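Local structure of selenium-binding protein (Sulfolobus tokodaii, 2ECE) at residues T212-L217 against S400-W405; P310-P315 against N407-E412; V345-I350 against V357-V362. The protein is of unknown physiological function but adopts a beta-propeller fold and belongs to a family thought to bind selenium. All coordinates share one frame; numbering follows the deposited sequence.

Contact 1 of 3, residues T212-L217 against S400-W405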
loop_
_atom_site.group_PDB
_atom_site.type_symbol
_atom_site.label_atom_id
_atom_site.label_comp_id
_atom_site.label_asym_id
_atom_site.label_seq_id
_atom_site.Cartn_x
_atom_site.Cartn_y
_atom_site.Cartn_z
ATOM N N THR A 212 -6.232 -13.672 13.115
ATOM C CA THR A 212 -6.207 -14.617 12.002
ATOM C C THR A 212 -4.878 -14.566 11.242
ATOM O O THR A 212 -4.301 -15.606 10.909
ATOM C CB THR A 212 -7.330 -14.331 10.973
ATOM O OG1 THR A 212 -8.612 -14.592 11.561
ATOM C CG2 THR A 212 -7.146 -15.204 9.732
ATOM N N ILE A 213 -4.388 -13.351 10.991
ATOM C CA ILE A 213 -3.169 -13.157 10.209
ATOM C C ILE A 213 -1.812 -13.092 10.911
ATOM O O ILE A 213 -0.817 -13.534 10.343
ATOM C CB ILE A 213 -3.291 -11.885 9.324
ATOM C CG1 ILE A 213 -3.228 -10.622 10.188
ATOM C CG2 ILE A 213 -4.606 -11.907 8.553
ATOM C CD1 ILE A 213 -1.837 -10.019 10.283
ATOM N N GLU A 214 -1.754 -12.570 12.131
ATOM C CA GLU A 214 -0.463 -12.426 12.802
ATOM C C GLU A 214 0.459 -13.649 12.894
ATOM O O GLU A 214 1.672 -13.503 12.753
ATOM C CB GLU A 214 -0.657 -11.804 14.186
ATOM C CG GLU A 214 -1.285 -10.415 14.114
ATOM C CD GLU A 214 -1.245 -9.664 15.430
ATOM O OE1 GLU A 214 -1.434 -10.298 16.491
ATOM O OE2 GLU A 214 -1.043 -8.434 15.402
ATOM N N ASP A 215 -0.085 -14.845 13.114
ATOM C CA ASP A 215 0.770 -16.029 13.203
ATOM C C ASP A 215 1.001 -16.711 11.857
ATOM O O ASP A 215 1.530 -17.822 11.805
ATOM C CB ASP A 215 0.202 -17.049 14.204
ATOM C CG ASP A 215 0.275 -16.561 15.637
ATOM O OD1 ASP A 215 1.237 -15.835 15.960
ATOM O OD2 ASP A 215 -0.617 -16.907 16.446
ATOM N N GLY A 216 0.603 -16.049 10.773
ATOM C CA GLY A 216 0.798 -16.615 9.451
ATOM C C GLY A 216 -0.479 -17.023 8.746
ATOM O O GLY A 216 -1.567 -16.974 9.321
ATOM N N LEU A 217 -0.340 -17.433 7.490
ATOM C CA LEU A 217 -1.477 -17.854 6.682
ATOM C C LEU A 217 -1.764 -19.325 6.937
ATOM O O LEU A 217 -0.885 -20.170 6.797
ATOM C CB LEU A 217 -1.169 -17.668 5.197
ATOM C CG LEU A 217 -2.302 -17.493 4.176
ATOM C CD1 LEU A 217 -1.866 -18.144 2.876
ATOM C CD2 LEU A 217 -3.606 -18.102 4.663
ATOM N N SER A 400 8.867 -7.053 0.870
ATOM C CA SER A 400 8.277 -7.704 2.027
ATOM C C SER A 400 6.767 -7.482 2.112
ATOM O O SER A 400 6.277 -6.401 1.805
ATOM C CB SER A 400 8.951 -7.197 3.300
ATOM O OG SER A 400 8.304 -7.717 4.442
ATOM N N LEU A 401 6.040 -8.513 2.543
ATOM C CA LEU A 401 4.588 -8.440 2.672
ATOM C C LEU A 401 4.176 -8.302 4.137
ATOM O O LEU A 401 3.487 -7.356 4.519
ATOM C CB LEU A 401 3.933 -9.698 2.074
ATOM C CG LEU A 401 2.404 -9.809 2.189
ATOM C CD1 LEU A 401 1.747 -8.675 1.410
ATOM C CD2 LEU A 401 1.932 -11.160 1.660
ATOM N N TYR A 402 4.597 -9.267 4.947
ATOM C CA TYR A 402 4.287 -9.283 6.371
ATOM C C TYR A 402 5.224 -10.294 7.058
ATOM O O TYR A 402 5.390 -11.419 6.590
ATOM C CB TYR A 402 2.809 -9.659 6.581
ATOM C CG TYR A 402 2.343 -9.545 8.020
ATOM C CD1 TYR A 402 2.527 -10.597 8.920
ATOM C CD2 TYR A 402 1.773 -8.364 8.500
ATOM C CE1 TYR A 402 2.158 -10.473 10.267
ATOM C CE2 TYR A 402 1.402 -8.230 9.838
ATOM C CZ TYR A 402 1.598 -9.289 10.715
ATOM O OH TYR A 402 1.239 -9.164 12.039
ATOM N N SER A 403 5.840 -9.870 8.156
ATOM C CA SER A 403 6.789 -10.689 8.911
ATOM C C SER A 403 6.601 -12.205 8.824
ATOM O O SER A 403 7.442 -12.904 8.273
ATOM C CB SER A 403 6.781 -10.264 10.383
ATOM O OG SER A 403 5.495 -10.437 10.953
ATOM N N THR A 404 5.497 -12.707 9.364
ATOM C CA THR A 404 5.247 -14.142 9.361
ATOM C C THR A 404 4.865 -14.740 8.015
ATOM O O THR A 404 5.115 -15.921 7.775
ATOM C CB THR A 404 4.183 -14.509 10.409
ATOM O OG1 THR A 404 3.038 -13.665 10.254
ATOM C CG2 THR A 404 4.755 -14.334 11.811
ATOM N N TRP A 405 4.265 -13.942 7.136
ATOM C CA TRP A 405 3.904 -14.454 5.822
ATOM C C TRP A 405 5.167 -14.579 4.965
ATOM O O TRP A 405 5.293 -15.517 4.172
ATOM C CB TRP A 405 2.865 -13.541 5.146
ATOM C CG TRP A 405 1.507 -13.606 5.803
ATOM C CD1 TRP A 405 1.247 -13.604 7.147
ATOM C CD2 TRP A 405 0.233 -13.698 5.148
ATOM N NE1 TRP A 405 -0.106 -13.697 7.367
ATOM C CE2 TRP A 405 -0.752 -13.755 6.161
ATOM C CE3 TRP A 405 -0.172 -13.739 3.805
ATOM C CZ2 TRP A 405 -2.123 -13.850 5.874
ATOM C CZ3 TRP A 405 -1.542 -13.834 3.521
ATOM C CH2 TRP A 405 -2.496 -13.890 4.554
HETATM O O HOH W 1 -0.531 -7.232 12.885
#
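The tight part of this contact centres on the indole of Trp405. Its NE1 donates to Ile213 O at 3.1 Å, along a nearly straight N-H (160°). The bond lies in the ring plane and uses a carbonyl lone pair. Gly216 N also donates to Ile213 O, at 2.9 Å, closing the type I turn from Ile213 to Gly216. Two donors grip one carbonyl. Leu217 covers one indole face, its CB 3.9 Å from the six-membered ring centroid of Trp405 and its CG 3.6 Å from Trp405 CH2. At the backbone angles of Gly216 a side chain would collide with the preceding carbonyl O. Ile213 CD1 reaches over the Tyr402 ring, 3.5 Å from Tyr402 CZ. Thr404 OG1 donates to Glu214 O at 2.9 Å, from above the carbonyl plane. The Glu214 side is looser. A water donates to Glu214 OE2 and accepts from Tyr402 OH, bridging carboxylate and hydroxyl, while Glu214 CG packs on Tyr402 OH at 3.5 Å. The carboxylate is also salt-bridged to Arg139. Asp215 is exposed. Each segment belongs to the connection between the second and third strands of its sheet, so the contact joins loops of two non-adjacent blades of a seven-bladed beta propeller.

Contact 2 of 3, residues P310-P315 against N407-E412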
loop_
_atom_site.group_PDB
_atom_site.type_symbol
_atom_site.label_atom_id
_atom_site.label_comp_id
_atom_site.label_asym_id
_atom_site.label_seq_id
_atom_site.Cartn_x
_atom_site.Cartn_y
_atom_site.Cartn_z
ATOM N N PRO A 310 7.955 -23.888 -1.379
ATOM C CA PRO A 310 7.937 -23.803 0.085
ATOM C C PRO A 310 6.844 -24.741 0.599
ATOM O O PRO A 310 5.891 -25.035 -0.124
ATOM C CB PRO A 310 7.628 -22.329 0.339
ATOM C CG PRO A 310 6.780 -21.965 -0.843
ATOM C CD PRO A 310 7.529 -22.615 -1.983
ATOM N N GLU A 311 6.983 -25.202 1.837
ATOM C CA GLU A 311 6.029 -26.141 2.436
ATOM C C GLU A 311 4.548 -25.834 2.191
ATOM O O GLU A 311 3.782 -26.725 1.826
ATOM C CB GLU A 311 6.281 -26.245 3.944
ATOM C CG GLU A 311 5.928 -27.602 4.547
ATOM C CD GLU A 311 6.779 -28.732 3.979
ATOM O OE1 GLU A 311 8.026 -28.607 3.995
ATOM O OE2 GLU A 311 6.206 -29.743 3.520
ATOM N N ILE A 312 4.147 -24.582 2.383
ATOM C CA ILE A 312 2.752 -24.200 2.204
ATOM C C ILE A 312 2.228 -24.413 0.779
ATOM O O ILE A 312 1.022 -24.567 0.575
ATOM C CB ILE A 312 2.533 -22.725 2.633
ATOM C CG1 ILE A 312 1.039 -22.416 2.727
ATOM C CG2 ILE A 312 3.225 -21.787 1.659
ATOM C CD1 ILE A 312 0.731 -21.138 3.498
ATOM N N LEU A 313 3.128 -24.440 -0.200
ATOM C CA LEU A 313 2.728 -24.628 -1.593
ATOM C C LEU A 313 2.968 -26.026 -2.165
ATOM O O LEU A 313 2.462 -26.346 -3.236
ATOM C CB LEU A 313 3.436 -23.610 -2.496
ATOM C CG LEU A 313 3.049 -22.132 -2.376
ATOM C CD1 LEU A 313 3.809 -21.321 -3.413
ATOM C CD2 LEU A 313 1.552 -21.975 -2.588
ATOM N N LYS A 314 3.731 -26.863 -1.470
ATOM C CA LYS A 314 4.016 -28.203 -1.983
ATOM C C LYS A 314 2.808 -29.004 -2.503
ATOM O O LYS A 314 2.869 -29.592 -3.585
ATOM C CB LYS A 314 4.765 -29.031 -0.928
ATOM C CG LYS A 314 6.180 -28.540 -0.635
ATOM C CD LYS A 314 6.927 -29.494 0.294
ATOM C CE LYS A 314 8.265 -28.914 0.746
ATOM N NZ LYS A 314 9.194 -28.655 -0.391
ATOM N N PRO A 315 1.692 -29.028 -1.749
ATOM C CA PRO A 315 0.494 -29.771 -2.159
ATOM C C PRO A 315 -0.095 -29.405 -3.520
ATOM O O PRO A 315 -0.631 -30.263 -4.225
ATOM C CB PRO A 315 -0.489 -29.485 -1.026
ATOM C CG PRO A 315 0.412 -29.327 0.157
ATOM C CD PRO A 315 1.502 -28.452 -0.407
ATOM N N ASN A 407 8.067 -15.355 5.962
ATOM C CA ASN A 407 8.689 -16.576 6.442
ATOM C C ASN A 407 8.051 -17.866 5.941
ATOM O O ASN A 407 8.696 -18.911 5.942
ATOM C CB ASN A 407 8.729 -16.558 7.970
ATOM C CG ASN A 407 9.603 -15.435 8.513
ATOM O OD1 ASN A 407 10.360 -14.804 7.765
ATOM N ND2 ASN A 407 9.508 -15.182 9.818
ATOM N N GLN A 408 6.801 -17.798 5.499
ATOM C CA GLN A 408 6.126 -18.988 4.989
ATOM C C GLN A 408 6.396 -19.202 3.508
ATOM O O GLN A 408 6.656 -20.326 3.072
ATOM C CB GLN A 408 4.619 -18.884 5.188
ATOM C CG GLN A 408 4.166 -18.930 6.620
ATOM C CD GLN A 408 2.671 -18.759 6.727
ATOM O OE1 GLN A 408 2.143 -17.674 6.481
ATOM N NE2 GLN A 408 1.973 -19.834 7.076
ATOM N N PHE A 409 6.321 -18.123 2.734
ATOM C CA PHE A 409 6.548 -18.215 1.299
ATOM C C PHE A 409 8.008 -18.108 0.873
ATOM O O PHE A 409 8.375 -18.563 -0.210
ATOM C CB PHE A 409 5.701 -17.174 0.561
ATOM C CG PHE A 409 4.225 -17.475 0.587
ATOM C CD1 PHE A 409 3.424 -17.041 1.645
ATOM C CD2 PHE A 409 3.645 -18.235 -0.428
ATOM C CE1 PHE A 409 2.064 -17.360 1.689
ATOM C CE2 PHE A 409 2.287 -18.561 -0.395
ATOM C CZ PHE A 409 1.493 -18.122 0.667
ATOM N N TYR A 410 8.832 -17.500 1.719
ATOM C CA TYR A 410 10.264 -17.354 1.452
ATOM C C TYR A 410 10.939 -17.695 2.776
ATOM O O TYR A 410 11.530 -16.837 3.433
ATOM C CB TYR A 410 10.585 -15.918 1.013
ATOM C CG TYR A 410 9.998 -15.579 -0.344
ATOM C CD1 TYR A 410 10.602 -16.028 -1.521
ATOM C CD2 TYR A 410 8.787 -14.896 -0.448
ATOM C CE1 TYR A 410 10.008 -15.814 -2.761
ATOM C CE2 TYR A 410 8.184 -14.677 -1.686
ATOM C CZ TYR A 410 8.797 -15.143 -2.836
ATOM O OH TYR A 410 8.179 -14.971 -4.053
ATOM N N PRO A 411 10.856 -18.975 3.180
ATOM C CA PRO A 411 11.426 -19.498 4.424
ATOM C C PRO A 411 12.935 -19.379 4.580
ATOM O O PRO A 411 13.443 -19.416 5.696
ATOM C CB PRO A 411 10.950 -20.947 4.429
ATOM C CG PRO A 411 10.982 -21.292 2.982
ATOM C CD PRO A 411 10.323 -20.079 2.358
ATOM N N GLU A 412 13.655 -19.232 3.474
ATOM C CA GLU A 412 15.104 -19.113 3.555
ATOM C C GLU A 412 15.532 -17.784 4.172
ATOM O O GLU A 412 16.693 -17.606 4.533
ATOM C CB GLU A 412 15.726 -19.286 2.169
ATOM C CG GLU A 412 15.451 -20.656 1.555
ATOM C CD GLU A 412 16.188 -20.872 0.246
ATOM O OE1 GLU A 412 17.405 -20.581 0.201
ATOM O OE2 GLU A 412 15.560 -21.340 -0.728
HETATM O O HOH W 2 5.825 -22.648 4.224
#
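Ile312 points its CB toward the helix end at 407-409. From CB the side chain forks. CG2 takes the crowded position between the backbone N and the carbonyl carbon. It sits over one face of the Phe409 ring, 4.1 Å from the centroid of Phe409 and 18° off the normal, a CH-pi contact displaced toward the rim. The same methyl is 4.0 Å from Gln408 O. CG1 goes anti to the backbone N (chi1 -168°) and carries CD1 along an extended chain to the Gln408 amide. CD1 ends 4.0 Å from Gln408 NE2. Gln408 OE1 bonds to Leu217 N, which holds the amide beside this methyl. In the beta propeller, residues 310-315 lie in the loop between strands 291-304 and 318-319 of one blade, while helix 403-409 belongs to an inter-strand loop of another. Leu313 CD2 comes to 4.1 Å from Phe409 CE2, crossing the ring side chain at about a right angle. Pro310 CB packs 3.5 Å from Gln408 O and also meets Pro411 just beyond the helix. There is no direct hydrogen bond between the segments. Instead a water donates to Gln408 O at 2.7 Å and accepts from Ile312 N at 3.2 Å.

Contact 3 of 3, residues V345-I350 against V357-V362; sequences VRQYDI and VLTGKV
Val345 opens an antiparallel pairing with Val362. This is a hydrogen-bonded pair, in which Val362 N reaches Val345 O at 3.0 Å, nearly along the C=O axis. The two valine side chains touch on one face of the sheet. Arg346 follows on the other face, in a non-hydrogen-bonded pair with Lys361. The two long chains lie side by side, and Lys361 CE sits over the guanidinium face, 3.8 Å from Arg346 NE. Their like charges are close, and the salt bridge from Arg346 NE to Glu344 probably offsets this. Arg346 NH1 donates in the guanidinium plane to Tyr348 OH at 3.0 Å, which fixes the tilt of the group. Gln347 N bonds to Gly360 O at 2.8 Å. Gln347 O receives Thr359 N at 2.8 Å, almost straight (171°), and weak bonds from Gly360 N and Thr359 OG1. Thr359 and Gly360 therefore share one partner, and the register slips by one: a classic beta bulge. Beyond it Tyr348 faces Leu358, whose CG lies over the Tyr348 ring, 4.2 Å from the centroid. Strand 291-304 of the preceding sheet touches the same tyrosine. Asp349 pairs with Val357: Asp349 N to Val357 O is 2.6 Å, and Val357 N to Asp349 O is 2.9 Å. Asp349 CB touches Thr359 CG2, while Asp349 OD2 bonds to Ser351 OG. The segments form a bulged, twisted antiparallel hairpin, the third and outermost fourth strands of a beta-propeller blade.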
loop_
_atom_site.group_PDB
_atom_site.type_symbol
_atom_site.label_atom_id
_atom_site.label_comp_id
_atom_site.label_asym_id
_atom_site.label_seq_id
_atom_site.Cartn_x
_atom_site.Cartn_y
_atom_site.Cartn_z
ATOM N N VAL A 345 6.486 -7.635 -11.948
ATOM C CA VAL A 345 5.848 -6.338 -11.824
ATOM C C VAL A 345 5.350 -6.191 -13.250
ATOM O O VAL A 345 6.122 -6.376 -14.200
ATOM C CB VAL A 345 6.819 -5.173 -11.525
ATOM C CG1 VAL A 345 6.049 -3.861 -11.585
ATOM C CG2 VAL A 345 7.440 -5.327 -10.142
ATOM N N ARG A 346 4.063 -5.907 -13.405
ATOM C CA ARG A 346 3.471 -5.744 -14.722
ATOM C C ARG A 346 2.891 -4.346 -14.875
ATOM O O ARG A 346 2.570 -3.676 -13.885
ATOM C CB ARG A 346 2.353 -6.767 -14.939
ATOM C CG ARG A 346 2.800 -8.214 -14.892
ATOM C CD ARG A 346 1.639 -9.142 -15.215
ATOM N NE ARG A 346 2.052 -10.542 -15.246
ATOM C CZ ARG A 346 1.305 -11.532 -15.720
ATOM N NH1 ARG A 346 0.096 -11.286 -16.207
ATOM N NH2 ARG A 346 1.771 -12.771 -15.711
ATOM N N GLN A 347 2.763 -3.919 -16.127
ATOM C CA GLN A 347 2.197 -2.623 -16.464
ATOM C C GLN A 347 1.032 -2.881 -17.411
ATOM O O GLN A 347 1.206 -3.491 -18.464
ATOM C CB GLN A 347 3.234 -1.744 -17.167
ATOM C CG GLN A 347 2.657 -0.443 -17.714
ATOM C CD GLN A 347 3.582 0.240 -18.705
ATOM O OE1 GLN A 347 4.063 1.351 -18.467
ATOM N NE2 GLN A 347 3.838 -0.425 -19.821
ATOM N N TYR A 348 -0.158 -2.432 -17.031
ATOM C CA TYR A 348 -1.330 -2.610 -17.874
ATOM C C TYR A 348 -1.844 -1.260 -18.350
ATOM O O TYR A 348 -2.052 -0.346 -17.551
ATOM C CB TYR A 348 -2.457 -3.319 -17.121
ATOM C CG TYR A 348 -2.254 -4.796 -16.908
ATOM C CD1 TYR A 348 -1.444 -5.269 -15.879
ATOM C CD2 TYR A 348 -2.885 -5.728 -17.735
ATOM C CE1 TYR A 348 -1.265 -6.638 -15.674
ATOM C CE2 TYR A 348 -2.715 -7.098 -17.543
ATOM C CZ TYR A 348 -1.904 -7.547 -16.508
ATOM O OH TYR A 348 -1.734 -8.900 -16.307
ATOM N N ASP A 349 -2.031 -1.134 -19.658
ATOM C CA ASP A 349 -2.555 0.098 -20.225
ATOM C C ASP A 349 -4.045 0.063 -19.908
ATOM O O ASP A 349 -4.744 -0.864 -20.310
ATOM C CB ASP A 349 -2.324 0.110 -21.745
ATOM C CG ASP A 349 -2.937 1.319 -22.426
ATOM O OD1 ASP A 349 -2.255 1.919 -23.285
ATOM O OD2 ASP A 349 -4.098 1.664 -22.118
ATOM N N ILE A 350 -4.531 1.046 -19.165
ATOM C CA ILE A 350 -5.947 1.066 -18.834
ATOM C C ILE A 350 -6.694 2.216 -19.494
ATOM O O ILE A 350 -7.650 2.750 -18.926
ATOM C CB ILE A 350 -6.184 1.110 -17.296
ATOM C CG1 ILE A 350 -5.344 2.213 -16.652
ATOM C CG2 ILE A 350 -5.857 -0.242 -16.690
ATOM C CD1 ILE A 350 -5.597 2.358 -15.164
ATOM N N VAL A 357 -4.725 -3.702 -21.054
ATOM C CA VAL A 357 -3.797 -4.333 -21.977
ATOM C C VAL A 357 -2.396 -4.411 -21.378
ATOM O O VAL A 357 -1.829 -3.397 -20.972
ATOM C CB VAL A 357 -3.740 -3.556 -23.314
ATOM C CG1 VAL A 357 -2.574 -4.047 -24.162
ATOM C CG2 VAL A 357 -5.048 -3.739 -24.064
ATOM N N LEU A 358 -1.845 -5.619 -21.321
ATOM C CA LEU A 358 -0.502 -5.831 -20.778
ATOM C C LEU A 358 0.515 -5.161 -21.707
ATOM O O LEU A 358 0.626 -5.532 -22.876
ATOM C CB LEU A 358 -0.200 -7.332 -20.697
ATOM C CG LEU A 358 0.578 -7.922 -19.513
ATOM C CD1 LEU A 358 1.239 -9.218 -19.969
ATOM C CD2 LEU A 358 1.630 -6.956 -19.001
ATOM N N THR A 359 1.256 -4.180 -21.201
ATOM C CA THR A 359 2.240 -3.492 -22.032
ATOM C C THR A 359 3.654 -3.538 -21.465
ATOM O O THR A 359 4.578 -2.967 -22.046
ATOM C CB THR A 359 1.857 -2.010 -22.248
ATOM O OG1 THR A 359 1.687 -1.369 -20.977
ATOM C CG2 THR A 359 0.567 -1.898 -23.058
ATOM N N GLY A 360 3.827 -4.214 -20.335
ATOM C CA GLY A 360 5.147 -4.296 -19.734
ATOM C C GLY A 360 5.226 -5.340 -18.635
ATOM O O GLY A 360 4.287 -5.495 -17.853
ATOM N N LYS A 361 6.352 -6.048 -18.569
ATOM C CA LYS A 361 6.553 -7.091 -17.565
ATOM C C LYS A 361 8.034 -7.331 -17.272
ATOM O O LYS A 361 8.825 -7.546 -18.190
ATOM C CB LYS A 361 5.926 -8.403 -18.043
ATOM C CG LYS A 361 6.166 -9.584 -17.108
ATOM C CD LYS A 361 5.872 -10.930 -17.767
ATOM C CE LYS A 361 4.422 -11.073 -18.200
ATOM N NZ LYS A 361 4.173 -12.412 -18.799
ATOM N N VAL A 362 8.410 -7.280 -15.998
ATOM C CA VAL A 362 9.790 -7.544 -15.612
ATOM C C VAL A 362 9.788 -8.657 -14.568
ATOM O O VAL A 362 8.804 -8.844 -13.847
ATOM C CB VAL A 362 10.492 -6.290 -15.028
ATOM C CG1 VAL A 362 10.607 -5.217 -16.097
ATOM C CG2 VAL A 362 9.731 -5.774 -13.816
#

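From the N terminus the chain passes 212-217 first, then 310-315, and then enters the hairpin of contact 3. That hairpin closes a short local loop. Further on, 400-405 closes the long loop of contact 1, and 407-412 closes that of contact 2. Contacts 1 and 2 cross along the chain, and contact 3 is nested inside both. Contacts 1 and 2 also touch in space, where Leu217 packs on Phe409 and Leu217 O meets Ile312 CD1. Together they bring loops of two blades, 212-217 and 310-315, to helix 403-409, which lies in a loop of a third. Contact 3 stands apart, its nearest atoms about 11 Å from either of the others, and builds the outer part of another blade.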